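Local coordinates for hypothetical protein (Archaeoglobus fulgidus, PDB 2H6L) that is of unknown function but binds zinc through a cluster of histidines in its Plants and Prokaryotes Conserved (PPC) domain, at residues A49-Y54 / V92-D97. Sequence-based numbering, arbitrary orientation.
Sequences AVIGYY and VLLGKD
A chi1 of 63° wedges CG1 of Ile51 between the two backbone arms and swings CG2 to the side opposite the carbonyl carbon, up to Val92 and Leu94. Val92, at chi1 -64°, instead holds CG1 opposite its carbonyl carbon and points CG2 from the wedged position toward Ile51; the two branch methyls meet 4.1 Å apart, Ile51 CG2 on Val92 CG2. The same Ile51 CG2 lies 4.1 Å from Leu94 CD2, the isoleucine and leucine side chains running past one another in opposite senses. Leu94 CD2 also reaches the methyl of Ala49, with CB and CD2 3.8 Å apart, and is thus shared between Ala49 and Ile51. The segment axes come no nearer than 9.3 Å, too far for backbone pairing, with N-to-C directions 128° apart; what meets is methyl on methyl, a small contact whose four residues are all buried. Alternation along each strand turns Val50 and Leu93 away from it; Val50 packs on Phe106 and Leu93 on Leu93 of both neighbouring subunits. Val92 also packs on Leu75 and Leu105, and Leu94 touches Leu70, extending the apolar cluster. Strands 45-55, 70-82, 85-96 and 99-110 pair antiparallel in a closed circuit, and these methyls meet inside it from two non-adjacent strands, a barrel-like arrangement within the PPC domain, close to the zinc-binding residues His91 and His104.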
loop_
_atom_site.group_PDB
_atom_site.type_symbol
_atom_site.label_atom_id
_atom_site.label_comp_id
_atom_site.label_asym_id
_atom_site.label_seq_id
_atom_site.Cartn_x
_atom_site.Cartn_y
_atom_site.Cartn_z
ATOM N N ALA A 49 8.859 12.951 12.374
ATOM C CA ALA A 49 7.438 12.750 12.197
ATOM C C ALA A 49 6.671 12.702 13.496
ATOM O O ALA A 49 7.247 12.610 14.581
ATOM C CB ALA A 49 7.207 11.450 11.423
ATOM N N VAL A 50 5.353 12.780 13.364
ATOM C CA VAL A 50 4.455 12.676 14.498
ATOM C C VAL A 50 3.362 11.709 14.070
ATOM O O VAL A 50 2.633 11.962 13.114
ATOM C CB VAL A 50 3.820 14.030 14.879
ATOM C CG1 VAL A 50 2.821 13.821 16.021
ATOM C CG2 VAL A 50 4.908 15.018 15.318
ATOM N N ILE A 51 3.275 10.584 14.768
ATOM C CA ILE A 51 2.278 9.570 14.469
ATOM C C ILE A 51 1.462 9.338 15.732
ATOM O O ILE A 51 1.649 10.027 16.735
ATOM C CB ILE A 51 2.935 8.234 14.060
ATOM C CG1 ILE A 51 3.766 7.685 15.222
ATOM C CG2 ILE A 51 3.816 8.439 12.827
ATOM C CD1 ILE A 51 4.280 6.279 14.996
ATOM N N GLY A 52 0.562 8.368 15.696
ATOM C CA GLY A 52 -0.225 8.107 16.883
ATOM C C GLY A 52 -1.192 6.970 16.708
ATOM O O GLY A 52 -1.435 6.516 15.592
ATOM N N TYR A 53 -1.731 6.487 17.817
ATOM C CA TYR A 53 -2.695 5.409 17.747
ATOM C C TYR A 53 -3.958 5.866 18.465
ATOM O O TYR A 53 -3.907 6.721 19.353
ATOM C CB TYR A 53 -2.115 4.130 18.350
ATOM C CG TYR A 53 -1.808 4.185 19.821
ATOM C CD1 TYR A 53 -2.810 3.970 20.769
ATOM C CD2 TYR A 53 -0.507 4.405 20.272
ATOM C CE1 TYR A 53 -2.522 3.964 22.130
ATOM C CE2 TYR A 53 -0.209 4.403 21.632
ATOM C CZ TYR A 53 -1.223 4.176 22.558
ATOM O OH TYR A 53 -0.930 4.132 23.899
ATOM N N TYR A 54 -5.093 5.309 18.066
ATOM C CA TYR A 54 -6.368 5.690 18.644
ATOM C C TYR A 54 -6.832 4.778 19.779
ATOM O O TYR A 54 -7.025 3.574 19.588
ATOM C CB TYR A 54 -7.420 5.714 17.539
ATOM C CG TYR A 54 -8.705 6.398 17.913
ATOM C CD1 TYR A 54 -8.738 7.769 18.172
ATOM C CD2 TYR A 54 -9.900 5.676 17.999
ATOM C CE1 TYR A 54 -9.933 8.411 18.506
ATOM C CE2 TYR A 54 -11.103 6.305 18.334
ATOM C CZ TYR A 54 -11.114 7.671 18.584
ATOM O OH TYR A 54 -12.296 8.294 18.892
ATOM N N VAL A 92 0.872 5.239 8.259
ATOM C CA VAL A 92 2.217 4.931 7.800
ATOM C C VAL A 92 2.973 3.952 8.660
ATOM O O VAL A 92 2.590 3.636 9.788
ATOM C CB VAL A 92 3.114 6.195 7.737
ATOM C CG1 VAL A 92 2.579 7.177 6.717
ATOM C CG2 VAL A 92 3.205 6.833 9.130
ATOM N N LEU A 93 4.069 3.486 8.079
ATOM C CA LEU A 93 5.016 2.595 8.721
ATOM C C LEU A 93 6.347 3.265 8.396
ATOM O O LEU A 93 6.700 3.454 7.228
ATOM C CB LEU A 93 4.935 1.195 8.117
ATOM C CG LEU A 93 3.876 0.328 8.795
ATOM C CD1 LEU A 93 3.044 -0.411 7.762
ATOM C CD2 LEU A 93 4.572 -0.634 9.740
ATOM N N LEU A 94 7.046 3.674 9.444
ATOM C CA LEU A 94 8.331 4.354 9.321
ATOM C C LEU A 94 9.367 3.573 10.098
ATOM O O LEU A 94 9.045 2.911 11.082
ATOM C CB LEU A 94 8.246 5.766 9.913
ATOM C CG LEU A 94 7.574 6.935 9.188
ATOM C CD1 LEU A 94 6.531 6.457 8.213
ATOM C CD2 LEU A 94 6.971 7.865 10.236
ATOM N N GLY A 95 10.618 3.659 9.668
ATOM C CA GLY A 95 11.658 2.953 10.382
ATOM C C GLY A 95 12.819 2.540 9.513
ATOM O O GLY A 95 12.954 2.985 8.375
ATOM N N LYS A 96 13.658 1.676 10.067
ATOM C CA LYS A 96 14.834 1.178 9.376
ATOM C C LYS A 96 15.124 -0.218 9.914
ATOM O O LYS A 96 15.135 -0.433 11.129
ATOM C CB LYS A 96 16.014 2.118 9.633
ATOM C CG LYS A 96 16.342 2.292 11.106
ATOM C CD LYS A 96 17.241 3.493 11.356
ATOM C CE LYS A 96 16.474 4.800 11.196
ATOM N NZ LYS A 96 17.279 5.979 11.630
ATOM N N ASP A 97 15.348 -1.160 9.002
ATOM C CA ASP A 97 15.617 -2.550 9.356
ATOM C C ASP A 97 14.568 -3.101 10.316
ATOM O O ASP A 97 13.398 -3.191 9.965
ATOM C CB ASP A 97 17.006 -2.691 9.973
ATOM C CG ASP A 97 18.108 -2.383 8.987
ATOM O OD1 ASP A 97 17.930 -2.682 7.784
ATOM O OD2 ASP A 97 19.152 -1.851 9.416
#